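Local coordinates for hydrogenase expression protein (Thiobacillus denitrificans, PDB 3SB1) that is of unestablished function but probably takes part in the expression or maturation of hydrogenase, at residues L50-I53 with A54-L57; K140-R143 with A144-A147. All coordinates share one frame; numbering follows the deposited sequence.

Contact 1: L50-I53 with A54-L57; sequences LREI and AEHL
R51 and E55, one turn apart on helix 48-63, pair by charge: R51 NH2 lies 2.9 Å from E55 OE2. The carboxylate oxygen sits over a face of the guanidinium, the two planes are 78° apart, and no N-H points at it, so this is a salt bridge without a directed hydrogen bond. An extended R51 chain, its CG anti to the backbone N (chi1 177°), carries the guanidinium out beside E55, whose OE2 also comes within 3.5 Å of R51 CG.

The second polar pair is hydrogen-bonded. H56 NE2 donates to E52 OE2 at 3.1 Å, with an N-H...O angle of 148°; the oxygen offers its anti lone pair and stands somewhat out of the imidazole plane. One face of the same ring covers the backbone oxygen of its partner, with H56 CD2 3.4 Å from E52 O. Replacing H56 with an alanine takes away the NE2 donor and would probably leave E52 OE2 without this mate, while also removing the ring's packing on S67, I69 and V132.

Backbone bonds run from the amides of A54, E55, H56 and L57 to the carbonyls of L50, R51, E52 and I53.

Apolar contact is made by I53 CG2 and L57 CD1, 4.1 Å apart on side chains lying side by side. Both residues pack on V113 and on the second subunit, I53 against its L153 and L57 against its V146. The i to i+4 bonds mark an alpha-helix, and buried L50, I53, A54 and L57 against exposed R51 and E55 make it amphipathic, laid between a beta-sheet and a dimer partner.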
loop_
_atom_site.group_PDB
_atom_site.type_symbol
_atom_site.label_atom_id
_atom_site.label_comp_id
_atom_site.label_asym_id
_atom_site.label_seq_id
_atom_site.Cartn_x
_atom_site.Cartn_y
_atom_site.Cartn_z
ATOM N N LEU A 50 13.236 12.602 -15.608
ATOM C CA LEU A 50 12.875 11.289 -16.146
ATOM C C LEU A 50 14.144 10.411 -16.225
ATOM O O LEU A 50 14.094 9.211 -15.942
ATOM C CB LEU A 50 12.166 11.372 -17.488
ATOM C CG LEU A 50 10.849 12.145 -17.495
ATOM C CD1 LEU A 50 10.311 12.217 -18.956
ATOM C CD2 LEU A 50 9.830 11.603 -16.476
ATOM N N ARG A 51 15.270 10.991 -16.639
ATOM C CA ARG A 51 16.504 10.240 -16.726
ATOM C C ARG A 51 16.934 9.766 -15.342
ATOM O O ARG A 51 17.428 8.635 -15.174
ATOM C CB ARG A 51 17.603 11.095 -17.376
ATOM C CG ARG A 51 18.986 10.457 -17.457
ATOM C CD ARG A 51 19.952 11.422 -18.132
ATOM N NE ARG A 51 21.292 10.866 -18.344
ATOM C CZ ARG A 51 22.322 11.011 -17.505
ATOM N NH1 ARG A 51 23.509 10.484 -17.808
ATOM N NH2 ARG A 51 22.183 11.690 -16.368
ATOM N N GLU A 52 16.736 10.609 -14.344
ATOM C CA GLU A 52 17.098 10.237 -12.990
ATOM C C GLU A 52 16.272 9.069 -12.537
ATOM O O GLU A 52 16.790 8.140 -11.927
ATOM C CB GLU A 52 16.955 11.416 -12.032
ATOM C CG GLU A 52 17.393 11.068 -10.641
ATOM C CD GLU A 52 17.542 12.249 -9.707
ATOM O OE1 GLU A 52 17.320 13.406 -10.138
ATOM O OE2 GLU A 52 17.890 11.991 -8.521
ATOM N N ILE A 53 14.979 9.134 -12.791
ATOM C CA ILE A 53 14.074 8.041 -12.420
ATOM C C ILE A 53 14.519 6.748 -13.072
ATOM O O ILE A 53 14.535 5.684 -12.411
ATOM C CB ILE A 53 12.601 8.347 -12.696
ATOM C CG1 ILE A 53 12.074 9.496 -11.834
ATOM C CG2 ILE A 53 11.743 7.084 -12.499
ATOM C CD1 ILE A 53 10.763 10.067 -12.294
ATOM N N ALA A 54 14.849 6.803 -14.365
ATOM C CA ALA A 54 15.285 5.600 -15.078
ATOM C C ALA A 54 16.547 5.014 -14.453
ATOM O O ALA A 54 16.660 3.790 -14.351
ATOM C CB ALA A 54 15.463 5.855 -16.560
ATOM N N GLU A 55 17.463 5.863 -13.991
ATOM C CA GLU A 55 18.681 5.398 -13.351
ATOM C C GLU A 55 18.362 4.771 -11.994
ATOM O O GLU A 55 18.928 3.718 -11.656
ATOM C CB GLU A 55 19.656 6.538 -13.141
ATOM C CG GLU A 55 20.145 7.261 -14.411
ATOM C CD GLU A 55 20.755 8.652 -14.098
ATOM O OE1 GLU A 55 20.718 9.098 -12.915
ATOM O OE2 GLU A 55 21.239 9.310 -15.047
ATOM N N HIS A 56 17.491 5.416 -11.236
ATOM C CA HIS A 56 17.075 4.828 -9.945
ATOM C C HIS A 56 16.414 3.458 -10.126
ATOM O O HIS A 56 16.581 2.537 -9.299
ATOM C CB HIS A 56 16.197 5.789 -9.159
ATOM C CG HIS A 56 16.917 6.991 -8.701
ATOM N ND1 HIS A 56 18.233 6.934 -8.297
ATOM C CD2 HIS A 56 16.521 8.267 -8.522
ATOM C CE1 HIS A 56 18.614 8.131 -7.886
ATOM N NE2 HIS A 56 17.601 8.959 -8.027
ATOM N N LEU A 57 15.598 3.299 -11.181
ATOM C CA LEU A 57 14.997 2.020 -11.489
ATOM C C LEU A 57 16.040 0.937 -11.770
ATOM O O LEU A 57 15.918 -0.184 -11.249
ATOM C CB LEU A 57 14.007 2.137 -12.632
ATOM C CG LEU A 57 12.659 2.768 -12.343
ATOM C CD1 LEU A 57 11.958 3.195 -13.652
ATOM C CD2 LEU A 57 11.763 1.798 -11.490
#

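Contact 2: K140-R143 with A144-A147; sequences KSPR and ADVA
P142, at the N-cap of helix 143-157, accepts the amide of V146 in the first i to i+4 bond. V146 N stands 3.1 Å from P142 O, with an N-H...O angle of 161° and a C=O...N angle of 162°, the donor thus lying nearly in line with the carbonyl bond. D145 N also approaches P142 O, but its N-H...O angle of 122° makes that bond weak. The next bond in series, A147 N to R143 O at 2.8 Å, continues the pattern.

The tightly packed side is formed by S141 and V146, which meet beside the P142 carbonyl oxygen. V146 CG2, placed anti to its own carbonyl carbon and beside its backbone N, comes back toward the preceding loop, 3.4 Å from P142 O and 3.8 Å from S141 CB. Both S141 and V146 are buried, and the second subunit supplies much of the cover: its F134 packs on V146, its G112 on S141, and S141 OG is hydrogen-bonded to E107 OE2 and F134 O of that subunit.

The other side is more exposed, and carries the P142 ring, R143, A144 and D145. The extended R143 side chain leaves the turn altogether, NH1 bonding to L61 O of the second subunit. D145 packs on P111 of that subunit, while OD1 makes a weak hydrogen bond to a bound triethylene glycol, probably from the crystallisation liquor. Its other oxygen, D145 OD2, rests against the proline ring, 3.7 Å from P142 CG and 3.5 Å from P142 CD.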
loop_
_atom_site.group_PDB
_atom_site.type_symbol
_atom_site.label_atom_id
_atom_site.label_comp_id
_atom_site.label_asym_id
_atom_site.label_seq_id
_atom_site.Cartn_x
_atom_site.Cartn_y
_atom_site.Cartn_z
ATOM N N LYS A 140 4.501 -0.256 5.192
ATOM C CA LYS A 140 4.764 -1.488 5.897
ATOM C C LYS A 140 4.575 -1.365 7.358
ATOM O O LYS A 140 5.033 -0.398 7.961
ATOM C CB LYS A 140 6.201 -1.942 5.649
ATOM C CG LYS A 140 6.530 -2.357 4.266
ATOM C CD LYS A 140 7.981 -2.802 4.256
ATOM C CE LYS A 140 8.421 -3.348 2.956
ATOM N NZ LYS A 140 9.847 -3.794 3.076
ATOM N N SER A 141 3.913 -2.360 7.941
ATOM C CA SER A 141 3.723 -2.370 9.374
ATOM C C SER A 141 5.045 -2.842 10.029
ATOM O O SER A 141 5.525 -3.898 9.705
ATOM C CB SER A 141 2.699 -3.438 9.719
ATOM O OG SER A 141 1.569 -3.454 8.832
ATOM N N PRO A 142 5.620 -2.074 10.947
ATOM C CA PRO A 142 6.853 -2.514 11.585
ATOM C C PRO A 142 6.671 -3.781 12.424
ATOM O O PRO A 142 5.599 -4.033 12.983
ATOM C CB PRO A 142 7.211 -1.358 12.507
ATOM C CG PRO A 142 6.518 -0.167 11.906
ATOM C CD PRO A 142 5.243 -0.704 11.283
ATOM N N ARG A 143 7.725 -4.549 12.563
ATOM C CA ARG A 143 7.676 -5.778 13.340
ATOM C C ARG A 143 7.238 -5.575 14.795
ATOM O O ARG A 143 6.434 -6.361 15.337
ATOM C CB ARG A 143 9.052 -6.428 13.269
ATOM C CG ARG A 143 9.154 -7.693 13.972
ATOM C CD ARG A 143 10.540 -8.323 13.747
ATOM N NE ARG A 143 10.565 -9.579 14.452
ATOM C CZ ARG A 143 10.207 -10.737 13.909
ATOM N NH1 ARG A 143 10.206 -11.812 14.663
ATOM N NH2 ARG A 143 9.841 -10.806 12.630
ATOM N N ALA A 144 7.699 -4.489 15.436
ATOM C CA ALA A 144 7.337 -4.243 16.814
ATOM C C ALA A 144 5.836 -4.018 16.927
ATOM O O ALA A 144 5.257 -4.460 17.908
ATOM C CB ALA A 144 8.089 -3.060 17.412
ATOM N N ASP A 145 5.227 -3.367 15.934
ATOM C CA ASP A 145 3.789 -3.111 15.956
ATOM C C ASP A 145 2.992 -4.425 15.731
ATOM O O ASP A 145 1.966 -4.670 16.399
ATOM C CB ASP A 145 3.390 -2.077 14.923
ATOM C CG ASP A 145 3.972 -0.674 15.193
ATOM O OD1 ASP A 145 4.574 -0.446 16.250
ATOM O OD2 ASP A 145 3.769 0.206 14.326
ATOM N N VAL A 146 3.487 -5.279 14.833
ATOM C CA VAL A 146 2.862 -6.563 14.578
ATOM C C VAL A 146 2.949 -7.453 15.826
ATOM O O VAL A 146 1.988 -8.195 16.155
ATOM C CB VAL A 146 3.446 -7.236 13.314
ATOM C CG1 VAL A 146 2.849 -8.627 13.099
ATOM C CG2 VAL A 146 3.223 -6.338 12.069
ATOM N N ALA A 147 4.103 -7.413 16.511
ATOM C CA ALA A 147 4.286 -8.241 17.726
ATOM C C ALA A 147 3.253 -7.771 18.797
ATOM O O ALA A 147 2.630 -8.612 19.487
ATOM C CB ALA A 147 5.748 -8.149 18.249
#

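How the contacts relate
Contact 1 comes first along the chain, on helix 48-63; contact 2 follows after all five strands of the antiparallel sheet, where a loop enters helix 143-157. Their centres are 31 Å apart, on opposite sides of the chain's centre, and their nearest atoms remain about 15 Å from each other, so neither touches the other within one chain. The dimer brings the two regions together: helix 48-63 of one chain meets helix 143-157 of the other. Contacts from both regions to the second subunit indicate that helix 143-157 of each chain reaches across to its partner's helix 48-63.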